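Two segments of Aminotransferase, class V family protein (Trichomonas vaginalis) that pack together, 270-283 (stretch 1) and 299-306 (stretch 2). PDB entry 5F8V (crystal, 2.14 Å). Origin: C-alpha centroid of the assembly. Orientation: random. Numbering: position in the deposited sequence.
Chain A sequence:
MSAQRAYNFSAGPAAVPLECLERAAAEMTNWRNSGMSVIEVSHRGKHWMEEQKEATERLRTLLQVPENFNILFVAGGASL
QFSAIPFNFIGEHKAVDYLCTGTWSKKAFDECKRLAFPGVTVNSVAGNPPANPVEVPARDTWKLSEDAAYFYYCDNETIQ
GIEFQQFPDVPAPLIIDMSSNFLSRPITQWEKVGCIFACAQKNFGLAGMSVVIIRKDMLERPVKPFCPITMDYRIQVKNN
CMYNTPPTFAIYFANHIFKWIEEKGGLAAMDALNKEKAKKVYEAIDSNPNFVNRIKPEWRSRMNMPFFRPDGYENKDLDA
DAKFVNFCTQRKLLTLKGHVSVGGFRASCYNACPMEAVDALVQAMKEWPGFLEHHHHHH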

# COMPACT_ATOMS: atom_id res chain seq x y z
N MET A 270 4.21 9.92 25.48
CA MET A 270 3.49 8.71 25.04
C MET A 270 3.89 7.52 25.91
O MET A 270 3.03 6.75 26.35
CB MET A 270 3.77 8.36 23.57
CG MET A 270 3.21 9.27 22.47
SD MET A 270 1.47 9.79 22.48
CE MET A 270 0.59 8.49 23.35
N ASP A 271 5.18 7.38 26.16
CA ASP A 271 5.69 6.30 27.00
C ASP A 271 5.07 6.34 28.40
O ASP A 271 4.66 5.30 28.91
CB ASP A 271 7.22 6.35 27.07
CG ASP A 271 7.81 5.15 27.75
OD1 ASP A 271 7.34 4.01 27.51
OD2 ASP A 271 8.76 5.33 28.54
N ALA A 272 4.98 7.53 29.00
CA ALA A 272 4.36 7.69 30.33
C ALA A 272 2.86 7.37 30.32
O ALA A 272 2.36 6.70 31.22
CB ALA A 272 4.60 9.10 30.88
N LEU A 273 2.14 7.84 29.30
CA LEU A 273 0.69 7.58 29.22
C LEU A 273 0.39 6.10 28.93
O LEU A 273 -0.53 5.54 29.50
CB LEU A 273 0.03 8.46 28.15
CG LEU A 273 0.05 9.97 28.45
CD1 LEU A 273 -0.50 10.72 27.25
CD2 LEU A 273 -0.71 10.31 29.72
N ASN A 274 1.20 5.50 28.08
CA ASN A 274 1.07 4.08 27.77
C ASN A 274 1.41 3.17 28.96
O ASN A 274 0.71 2.18 29.19
CB ASN A 274 1.90 3.75 26.53
CG ASN A 274 1.33 4.37 25.26
OD1 ASN A 274 0.12 4.62 25.14
ND2 ASN A 274 2.21 4.60 24.29
N LYS A 275 2.44 3.52 29.73
CA LYS A 275 2.75 2.83 31.00
C LYS A 275 1.62 2.94 32.03
O LYS A 275 1.34 1.98 32.74
CB LYS A 275 4.06 3.33 31.63
CG LYS A 275 5.30 2.79 30.94
CD LYS A 275 6.57 3.37 31.53
CE LYS A 275 7.78 2.70 30.93
NZ LYS A 275 9.00 3.53 31.11
N GLU A 276 1.00 4.12 32.12
CA GLU A 276 -0.14 4.31 33.03
C GLU A 276 -1.29 3.38 32.68
O GLU A 276 -1.80 2.67 33.54
CB GLU A 276 -0.65 5.75 33.00
CG GLU A 276 0.13 6.71 33.88
CD GLU A 276 -0.30 8.16 33.69
OE1 GLU A 276 -1.51 8.42 33.46
OE2 GLU A 276 0.60 9.03 33.77
N LYS A 277 -1.69 3.41 31.41
CA LYS A 277 -2.74 2.53 30.91
C LYS A 277 -2.41 1.05 31.12
O LYS A 277 -3.25 0.30 31.63
CB LYS A 277 -3.05 2.83 29.44
CG LYS A 277 -3.74 4.18 29.22
CD LYS A 277 -4.05 4.42 27.75
CE LYS A 277 -2.79 4.80 26.97
NZ LYS A 277 -3.13 5.27 25.59
N ALA A 278 -1.19 0.63 30.77
CA ALA A 278 -0.76 -0.77 30.92
C ALA A 278 -0.79 -1.25 32.37
O ALA A 278 -1.26 -2.36 32.64
CB ALA A 278 0.62 -0.99 30.33
N LYS A 279 -0.30 -0.42 33.28
CA LYS A 279 -0.25 -0.74 34.72
C LYS A 279 -1.66 -1.03 35.29
O LYS A 279 -1.85 -2.02 36.00
CB LYS A 279 0.42 0.40 35.49
CG LYS A 279 0.70 0.13 36.96
CD LYS A 279 1.08 1.42 37.68
CE LYS A 279 1.49 1.16 39.13
NZ LYS A 279 2.82 0.49 39.21
N LYS A 280 -2.62 -0.18 34.94
CA LYS A 280 -4.03 -0.42 35.28
C LYS A 280 -4.55 -1.76 34.74
O LYS A 280 -5.19 -2.51 35.47
CB LYS A 280 -4.92 0.73 34.77
CG LYS A 280 -4.73 2.06 35.50
CD LYS A 280 -5.74 3.09 35.00
CE LYS A 280 -5.84 4.29 35.94
NZ LYS A 280 -6.74 5.34 35.40
N VAL A 281 -4.26 -2.07 33.47
CA VAL A 281 -4.75 -3.31 32.86
C VAL A 281 -4.11 -4.52 33.56
O VAL A 281 -4.81 -5.48 33.88
CB VAL A 281 -4.52 -3.38 31.33
CG1 VAL A 281 -4.98 -4.72 30.77
CG2 VAL A 281 -5.24 -2.25 30.61
N TYR A 282 -2.80 -4.47 33.80
CA TYR A 282 -2.09 -5.58 34.45
C TYR A 282 -2.50 -5.78 35.91
O TYR A 282 -2.60 -6.91 36.36
CB TYR A 282 -0.55 -5.44 34.35
CG TYR A 282 -0.02 -5.76 32.97
CD1 TYR A 282 -0.23 -7.01 32.41
CD2 TYR A 282 0.69 -4.81 32.22
CE1 TYR A 282 0.24 -7.33 31.15
CE2 TYR A 282 1.18 -5.12 30.95
CZ TYR A 282 0.95 -6.39 30.42
OH TYR A 282 1.40 -6.75 29.16
N GLU A 283 -2.72 -4.69 36.63
CA GLU A 283 -3.24 -4.78 38.00
C GLU A 283 -4.68 -5.35 38.02
O GLU A 283 -5.02 -6.07 38.94
CB GLU A 283 -3.12 -3.44 38.75
CG GLU A 283 -3.80 -3.35 40.12
CD GLU A 283 -3.26 -4.33 41.17
OE1 GLU A 283 -2.77 -5.43 40.82
OE2 GLU A 283 -3.35 -4.02 42.38
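Stretch 2, residues 299-306: WRSRMNMP

A helix can receive an irregular chain as well as a regular one, provided that it offers a row of residues on one side and the incoming segment places its side chains, and its carbonyl oxygens, to match. The helix 270-283 and the segment 299-306 illustrate the principle. The segment approaches as a loop and enters a strand at N304, and this strand runs almost parallel to the helix, with 3° between their N-to-C directions and 9.7 Å between the axes at closest approach. The loop comes much nearer: the CA atoms of A278 and R302 are 5.1 Å apart, against 7.5 Å for those of Y282 and M305. Together the two stretches bury 576 Å², with D271, N274, K275, A278, V281 and Y282 supplying the helical side of the contact.

W299 stays clear of the helix, and contact begins at R300. In an extended conformation (phi/psi -71/127), this residue points its CA-to-CB bond toward the helix and lays its aliphatic chain over one face of Y282. Its CD lies 3.7 Å from the centroid of the Y282 ring, only 15° off the ring normal, a CH-pi contact. The guanidinium finds its hydrogen-bonding partners elsewhere in the structure.

S301, also extended, contributes mainly through its backbone. Its carbonyl lies at the edge of the same ring, where Y282 OH donates a hydrogen bond of 2.7 Å to S301 O. The serine hydroxyl serves the loop itself: S301 OG accepts hydrogen bonds from M303 N and N304 N, both at 3.0 Å, and so ties together the turn that precedes the strand.

At R302 the backbone changes to phi/psi -80/-21, and the chain makes its closest approach. The small side chain of A278 leaves room for it, with A278 CB 3.8 Å from R302 O and 4.2 Å from R302 CB. A water sits between the two backbones, its oxygen 2.9 Å from N274 O and 3.0 Å from R302 O. The arginine side chain reaches back toward the first residues of stretch 1, passing K275, whose CG is 3.7 Å from R302 CD. It ends beside D271, with 3.1 Å between D271 OD1 and R302 NH1. This salt bridge is purely electrostatic, because the oxygen lies well out of the guanidinium plane and no N-H points at it. The other carboxylate oxygen, D271 OD2, is paired with K275 NZ at 3.1 Å.

M303 directs its CA-to-CB bond away from the helix, yet its side chain curls back until M303 CE is 3.4 Å from N274 ND2. N304 then points away as the strand begins, and M305 points toward the helix, the alternation expected of an extended chain. M305 CG packs 3.3 Å from Y282 CZ, over the ring face opposite R300, so the tyrosine is held between the two side chains. M305 SD reaches V281 CB at 3.7 Å and A278 CB at 4.1 Å. P306 turns away again, and the contact ends.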

# COMPACT_ATOMS: atom_id res chain seq x y z
N TRP A 299 9.35 -8.28 30.90
CA TRP A 299 9.02 -8.47 29.48
C TRP A 299 7.57 -8.11 29.08
O TRP A 299 7.18 -8.29 27.92
CB TRP A 299 9.30 -9.91 29.08
CG TRP A 299 10.71 -10.34 29.32
CD1 TRP A 299 11.15 -11.29 30.20
CD2 TRP A 299 11.88 -9.84 28.66
NE1 TRP A 299 12.51 -11.41 30.13
CE2 TRP A 299 12.99 -10.53 29.20
CE3 TRP A 299 12.10 -8.87 27.67
CZ2 TRP A 299 14.31 -10.28 28.78
CZ3 TRP A 299 13.41 -8.62 27.25
CH2 TRP A 299 14.50 -9.32 27.81
N ARG A 300 6.77 -7.59 30.02
CA ARG A 300 5.37 -7.28 29.73
C ARG A 300 5.21 -6.08 28.79
O ARG A 300 5.75 -5.01 29.05
CB ARG A 300 4.56 -7.06 31.01
CG ARG A 300 4.09 -8.36 31.64
CD ARG A 300 3.31 -8.11 32.92
NE ARG A 300 2.51 -9.29 33.30
CZ ARG A 300 1.77 -9.38 34.40
NH1 ARG A 300 1.72 -8.37 35.28
NH2 ARG A 300 1.08 -10.49 34.64
N SER A 301 4.47 -6.29 27.71
CA SER A 301 4.18 -5.25 26.74
C SER A 301 3.29 -4.16 27.33
O SER A 301 2.36 -4.45 28.09
CB SER A 301 3.51 -5.86 25.51
OG SER A 301 3.12 -4.89 24.56
N ARG A 302 3.60 -2.91 26.97
CA ARG A 302 2.73 -1.79 27.28
C ARG A 302 1.58 -1.70 26.27
O ARG A 302 0.59 -1.05 26.56
CB ARG A 302 3.49 -0.46 27.25
CG ARG A 302 4.65 -0.34 28.24
CD ARG A 302 5.66 0.73 27.83
NE ARG A 302 6.09 0.51 26.45
CZ ARG A 302 5.91 1.33 25.42
NH1 ARG A 302 5.38 2.55 25.57
NH2 ARG A 302 6.31 0.94 24.20
N MET A 303 1.75 -2.31 25.10
CA MET A 303 0.85 -2.13 23.96
C MET A 303 -0.18 -3.24 23.81
O MET A 303 -1.30 -2.98 23.38
CB MET A 303 1.67 -2.05 22.66
CG MET A 303 2.69 -0.92 22.57
SD MET A 303 1.94 0.71 22.32
CE MET A 303 1.87 1.27 24.02
N ASN A 304 0.20 -4.47 24.13
CA ASN A 304 -0.68 -5.63 23.96
C ASN A 304 -0.64 -6.48 25.22
O ASN A 304 0.43 -6.96 25.63
CB ASN A 304 -0.24 -6.46 22.75
CG ASN A 304 -0.10 -5.63 21.48
OD1 ASN A 304 0.99 -5.11 21.19
ND2 ASN A 304 -1.21 -5.45 20.75
N MET A 305 -1.79 -6.64 25.85
CA MET A 305 -1.90 -7.27 27.15
C MET A 305 -2.79 -8.49 27.02
O MET A 305 -4.00 -8.39 27.25
CB MET A 305 -2.49 -6.28 28.16
CG MET A 305 -1.50 -5.21 28.57
SD MET A 305 -2.12 -3.54 28.57
CE MET A 305 -1.86 -3.05 26.87
N PRO A 306 -2.22 -9.65 26.61
CA PRO A 306 -3.02 -10.86 26.64
C PRO A 306 -3.35 -11.27 28.07
O PRO A 306 -2.63 -10.91 29.01
CB PRO A 306 -2.15 -11.92 25.95
CG PRO A 306 -0.78 -11.36 25.89
CD PRO A 306 -0.87 -9.87 26.06
O HOH W 1 -1.10 1.39 27.04